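Local atomic coordinates of DynE8 (Micromonospora chersina, PDB entry 4AMM), a protein that is an iterative polyketide synthase of enediyne (dynemicin) biosynthesis, represented here by its acyltransferase domain, which probably loads acyl units for chain building. Residues His3-Cys8 and Asp392-Phe397; Ser213-Leu218 and Val246-Arg251. All coordinates share one frame; numbering follows the deposited sequence.

Interaction 1. Residues His3-Cys8 and Asp392-Phe397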
loop_
_atom_site.group_PDB
_atom_site.type_symbol
_atom_site.label_atom_id
_atom_site.label_comp_id
_atom_site.label_asym_id
_atom_site.label_seq_id
_atom_site.Cartn_x
_atom_site.Cartn_y
_atom_site.Cartn_z
ATOM N N HIS A 3 -0.541 16.096 -11.939
ATOM C CA HIS A 3 0.248 16.608 -10.843
ATOM C C HIS A 3 1.668 16.627 -11.375
ATOM O O HIS A 3 2.091 15.742 -12.171
ATOM C CB HIS A 3 0.233 15.724 -9.585
ATOM C CG HIS A 3 -1.022 15.818 -8.786
ATOM N ND1 HIS A 3 -2.225 15.364 -9.273
ATOM C CD2 HIS A 3 -1.268 16.335 -7.569
ATOM C CE1 HIS A 3 -3.171 15.614 -8.388
ATOM N NE2 HIS A 3 -2.615 16.182 -7.335
ATOM N N GLU A 4 2.371 17.647 -10.959
ATOM C CA GLU A 4 3.775 17.805 -11.261
ATOM C C GLU A 4 4.562 17.452 -10.012
ATOM O O GLU A 4 4.100 17.646 -8.874
ATOM C CB GLU A 4 4.043 19.242 -11.699
ATOM C CG GLU A 4 5.446 19.356 -12.258
ATOM C CD GLU A 4 5.628 18.342 -13.433
ATOM O OE1 GLU A 4 5.175 18.612 -14.573
ATOM O OE2 GLU A 4 6.127 17.218 -13.150
ATOM N N LEU A 5 5.806 16.983 -10.188
ATOM C CA LEU A 5 6.712 16.687 -9.098
ATOM C C LEU A 5 7.791 17.709 -9.019
ATOM O O LEU A 5 8.537 17.891 -10.009
ATOM C CB LEU A 5 7.369 15.318 -9.401
ATOM C CG LEU A 5 8.500 14.909 -8.436
ATOM C CD1 LEU A 5 8.002 14.782 -6.978
ATOM C CD2 LEU A 5 9.056 13.546 -8.961
ATOM N N VAL A 6 7.930 18.392 -7.884
ATOM C CA VAL A 6 8.914 19.432 -7.734
ATOM C C VAL A 6 9.845 19.054 -6.614
ATOM O O VAL A 6 9.432 18.841 -5.463
ATOM C CB VAL A 6 8.263 20.782 -7.349
ATOM C CG1 VAL A 6 9.318 21.794 -7.234
ATOM C CG2 VAL A 6 7.269 21.122 -8.446
ATOM N N VAL A 7 11.134 18.791 -6.987
ATOM C CA VAL A 7 12.119 18.440 -5.994
ATOM C C VAL A 7 13.223 19.463 -5.930
ATOM O O VAL A 7 13.533 20.084 -6.959
ATOM C CB VAL A 7 12.741 17.035 -6.253
ATOM C CG1 VAL A 7 11.686 15.937 -6.393
ATOM C CG2 VAL A 7 13.701 17.013 -7.519
ATOM N N CYS A 8 13.854 19.550 -4.767
ATOM C CA CYS A 8 15.165 20.212 -4.738
ATOM C C CYS A 8 15.884 19.898 -3.463
ATOM O O CYS A 8 15.377 19.212 -2.605
ATOM C CB CYS A 8 15.083 21.674 -5.004
ATOM S SG CYS A 8 14.237 22.446 -3.701
ATOM N N ASP A 392 17.696 8.645 -5.513
ATOM C CA ASP A 392 18.542 9.841 -5.636
ATOM C C ASP A 392 18.271 10.728 -6.807
ATOM O O ASP A 392 18.847 11.796 -6.913
ATOM C CB ASP A 392 19.979 9.365 -5.735
ATOM C CG ASP A 392 20.496 8.888 -4.371
ATOM O OD1 ASP A 392 19.963 9.220 -3.246
ATOM O OD2 ASP A 392 21.545 8.177 -4.417
ATOM N N ASP A 393 17.274 10.361 -7.644
ATOM C CA ASP A 393 17.151 11.027 -8.983
ATOM C C ASP A 393 15.698 10.943 -9.401
ATOM O O ASP A 393 15.223 9.828 -9.667
ATOM C CB ASP A 393 18.123 10.308 -9.965
ATOM C CG ASP A 393 18.197 10.907 -11.301
ATOM O OD1 ASP A 393 17.250 11.701 -11.705
ATOM O OD2 ASP A 393 19.148 10.634 -12.074
ATOM N N ALA A 394 15.015 12.087 -9.441
ATOM C CA ALA A 394 13.617 12.113 -9.830
ATOM C C ALA A 394 13.436 12.413 -11.305
ATOM O O ALA A 394 12.267 12.506 -11.815
ATOM C CB ALA A 394 12.939 13.224 -8.961
ATOM N N THR A 395 14.504 12.511 -12.109
ATOM C CA THR A 395 14.363 12.751 -13.569
ATOM C C THR A 395 13.455 11.721 -14.322
ATOM O O THR A 395 12.872 12.175 -15.306
ATOM C CB THR A 395 15.691 12.954 -14.331
ATOM O OG1 THR A 395 16.433 11.731 -14.260
ATOM C CG2 THR A 395 16.477 14.127 -13.775
ATOM N N PRO A 396 13.356 10.439 -13.881
ATOM C CA PRO A 396 12.450 9.530 -14.621
ATOM C C PRO A 396 11.013 10.088 -14.677
ATOM O O PRO A 396 10.306 9.719 -15.640
ATOM C CB PRO A 396 12.540 8.242 -13.813
ATOM C CG PRO A 396 13.888 8.246 -13.247
ATOM C CD PRO A 396 14.119 9.717 -12.844
ATOM N N PHE A 397 10.588 10.911 -13.747
ATOM C CA PHE A 397 9.228 11.412 -13.823
ATOM C C PHE A 397 9.034 12.322 -15.004
ATOM O O PHE A 397 7.890 12.577 -15.387
ATOM C CB PHE A 397 8.922 12.145 -12.483
ATOM C CG PHE A 397 7.465 12.536 -12.344
ATOM C CD1 PHE A 397 6.557 11.617 -11.836
ATOM C CD2 PHE A 397 7.036 13.796 -12.668
ATOM C CE1 PHE A 397 5.140 11.941 -11.768
ATOM C CE2 PHE A 397 5.597 14.145 -12.546
ATOM C CZ PHE A 397 4.722 13.224 -12.129
#

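Interaction 2. Residues Ser213-Leu218 and Val246-Arg251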
loop_
_atom_site.group_PDB
_atom_site.type_symbol
_atom_site.label_atom_id
_atom_site.label_comp_id
_atom_site.label_asym_id
_atom_site.label_seq_id
_atom_site.Cartn_x
_atom_site.Cartn_y
_atom_site.Cartn_z
ATOM N N SER A 213 -21.284 -17.979 1.544
ATOM C CA SER A 213 -20.295 -17.491 2.550
ATOM C C SER A 213 -19.916 -16.109 2.187
ATOM O O SER A 213 -20.085 -15.569 1.114
ATOM C CB SER A 213 -19.094 -18.463 2.632
ATOM O OG SER A 213 -18.307 -18.467 1.498
ATOM N N GLY A 214 -19.239 -15.479 3.148
ATOM C CA GLY A 214 -18.816 -14.086 2.998
ATOM C C GLY A 214 -17.960 -13.578 4.127
ATOM O O GLY A 214 -17.369 -14.397 4.877
ATOM N N MET A 215 -17.957 -12.241 4.235
ATOM C CA MET A 215 -17.026 -11.542 5.185
ATOM C C MET A 215 -17.758 -10.367 5.805
ATOM O O MET A 215 -18.639 -9.739 5.169
ATOM C CB MET A 215 -15.705 -11.095 4.479
ATOM C CG MET A 215 -15.041 -12.221 3.776
ATOM S SD MET A 215 -13.568 -11.716 2.853
ATOM C CE MET A 215 -12.241 -11.746 4.101
ATOM N N LEU A 216 -17.384 -10.057 7.045
ATOM C CA LEU A 216 -18.052 -9.071 7.873
ATOM C C LEU A 216 -16.963 -8.210 8.543
ATOM O O LEU A 216 -16.112 -8.807 9.261
ATOM C CB LEU A 216 -18.947 -9.738 8.919
ATOM C CG LEU A 216 -19.757 -8.815 9.830
ATOM C CD1 LEU A 216 -20.824 -8.081 8.984
ATOM C CD2 LEU A 216 -20.426 -9.672 10.896
ATOM N N SER A 217 -16.921 -6.930 8.289
ATOM C CA SER A 217 -15.892 -6.069 8.859
ATOM C C SER A 217 -16.284 -5.526 10.180
ATOM O O SER A 217 -17.434 -5.007 10.281
ATOM C CB SER A 217 -15.590 -5.016 7.859
ATOM O OG SER A 217 -14.482 -4.234 8.351
ATOM N N LEU A 218 -15.425 -5.540 11.178
ATOM C CA LEU A 218 -15.789 -5.036 12.496
ATOM C C LEU A 218 -14.892 -3.852 12.867
ATOM O O LEU A 218 -13.626 -3.924 12.739
ATOM C CB LEU A 218 -15.585 -6.106 13.604
ATOM C CG LEU A 218 -16.265 -7.456 13.338
ATOM C CD1 LEU A 218 -15.832 -8.554 14.284
ATOM C CD2 LEU A 218 -17.775 -7.301 13.392
ATOM N N VAL A 246 -11.659 -8.249 10.218
ATOM C CA VAL A 246 -12.677 -8.834 9.313
ATOM C C VAL A 246 -12.838 -10.276 9.748
ATOM O O VAL A 246 -11.810 -11.002 9.888
ATOM C CB VAL A 246 -12.314 -8.713 7.884
ATOM C CG1 VAL A 246 -13.398 -9.298 6.941
ATOM C CG2 VAL A 246 -12.024 -7.259 7.493
ATOM N N VAL A 247 -14.027 -10.760 9.939
ATOM C CA VAL A 247 -14.377 -12.167 10.161
ATOM C C VAL A 247 -15.055 -12.761 8.958
ATOM O O VAL A 247 -15.522 -12.028 8.058
ATOM C CB VAL A 247 -15.223 -12.427 11.429
ATOM C CG1 VAL A 247 -14.469 -11.911 12.672
ATOM C CG2 VAL A 247 -16.621 -11.772 11.308
ATOM N N ALA A 248 -15.003 -14.083 8.860
ATOM C CA ALA A 248 -15.502 -14.802 7.662
ATOM C C ALA A 248 -16.155 -16.085 8.102
ATOM O O ALA A 248 -15.830 -16.699 9.104
ATOM C CB ALA A 248 -14.391 -15.071 6.687
ATOM N N GLY A 249 -17.141 -16.501 7.273
ATOM C CA GLY A 249 -17.850 -17.820 7.488
ATOM C C GLY A 249 -19.073 -17.869 6.579
ATOM O O GLY A 249 -19.155 -17.143 5.673
ATOM N N THR A 250 -19.827 -18.936 6.868
ATOM C CA THR A 250 -21.064 -19.084 6.133
ATOM C C THR A 250 -22.016 -17.931 6.507
ATOM O O THR A 250 -21.884 -17.253 7.533
ATOM C CB THR A 250 -21.751 -20.419 6.429
ATOM O OG1 THR A 250 -22.170 -20.403 7.778
ATOM C CG2 THR A 250 -20.851 -21.618 6.109
ATOM N N ARG A 251 -23.120 -17.779 5.762
ATOM C CA ARG A 251 -24.044 -16.705 6.088
ATOM C C ARG A 251 -24.698 -16.863 7.467
ATOM O O ARG A 251 -24.726 -15.912 8.275
ATOM C CB ARG A 251 -25.048 -16.549 4.916
ATOM C CG ARG A 251 -24.380 -16.029 3.633
ATOM C CD ARG A 251 -24.583 -14.517 3.314
ATOM N NE ARG A 251 -23.819 -14.228 2.088
ATOM C CZ ARG A 251 -22.782 -13.393 1.997
ATOM N NH1 ARG A 251 -22.371 -12.659 3.068
ATOM N NH2 ARG A 251 -22.164 -13.286 0.806
HETATM O O HOH W 1 -19.925 -11.046 2.437
#

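Interaction 1. Residues His3-Cys8 and Asp392-Phe397
The Phe397 ring receives Leu5 CB over one face and two oxygens, His3 O and Glu4 OE2, at its edge. Leu5 CB stands 3.9 Å from the Phe397 ring centroid and 24° off the ring normal, which meets the geometry of a CH-pi contact, although the carbon is displaced toward the rim atoms CD2 and CE2. At the edge, Glu4 OE2 lies in the ring plane 3.2 Å from Phe397 CE2, its carboxylate turned 88° to the ring, while His3 O is 3.6 Å from Phe397 CZ. Farther along the strand, Ala394 CB sits 3.9 Å from both Leu5 CD2 and Val7 CG1, extending the apolar patch. An Asx turn, Asp393 OD1 accepting from Thr395 N and OG1, shapes the loop bearing Ala394 and Phe397. This loop packs on outer strand 4-10; helix 376-387 also touches Leu5 and Val7. Glu4 OE2 accepts from Leu5 N (3.0 Å) on its anti side and forms a salt bridge with Arg401. No hydrogen bond joins the two segments, and His3 O is buried without a polar partner. Direct contact is apolar packing plus C-H edges facing two oxygens, probably mildly favourable; Arg401 adds a polar bridge from Glu4 to Phe397 O.

Interaction 2. Residues Ser213-Leu218 and Val246-Arg251
Strands 213-218 and 246-250 pair as antiparallel neighbours, their axes 4.6 Å apart at closest approach and their directions 156° apart. They are the two central strands of the ferredoxin-like small subdomain of the acyltransferase, identified by the strand order 268-270, 213-218, 244-250, 235-241 with helices 222-229 and 251-264 as crossovers. Two hydrogen-bonded pairs set the register. Gly214 and Gly249 exchange N-H to O bonds, as do Leu216 and Val247, where Leu216 N reaches Val247 O and Val247 N reaches Leu216 O at 2.9 Å each. The intervening Met215-Ala248 and flanking Ser217-Val246 pairs are non-hydrogen-bonded; at the former, Met215 CA makes a CA-H...O contact with Val247 O.

One face of the sheet carries Met215, Ser217, Val246 and Ala248. Met215 CB lies 3.8 Å from Val246 CG1, and its CG meets Ala248 CB at 4.1 Å. The chain then bends at chi3 (85°), and the terminal CE comes back to within 3.9 Å of the same Val246 CG1; Ala237 and Val238 of strand 235-241 and Phe277 add to this layer. On the other face Leu216 CB packs against Val247 CG2, and both residues meet Leu254 and Val257 of helix 251-264. Leu218 CD1 touches Val247 CG1 at 4.0 Å, the two side chains crossing at about a right angle.

Thr250 is the N-cap of that helix, and Arg251 opens its first turn. Arg251 CD is turned by chi2 of -102°; farther out, one guanidinium face lies over Ser213 C and Gly214 N, while NH2 donates a hydrogen bond to Val273 O. In the guanidinium plane, a water accepts from both Arg251 NH1, at 3.0 Å, and Met215 N, at 2.9 Å.

The two contacts lie on opposite sides of the chain's centre, with their own centres 43 Å apart and nearest atoms about 28 Å apart, and they share no strand or helix. Interaction 2 is nested in sequence inside the span closed by interaction 1: its segments are 28 residues apart at their closest ends, against 384 for interaction 1. Interaction 1 sets loop 392-397 on outer strand 4-10 of the antiparallel sheet, closing the two ends of the fragment on each other. Interaction 2 forms the centre of the ferredoxin-like subdomain. The parallel sheet is a third unit; its strand 171-174 runs into a GxSxG pattern at Gly174-Gly178, consistent with this family's nucleophile elbow.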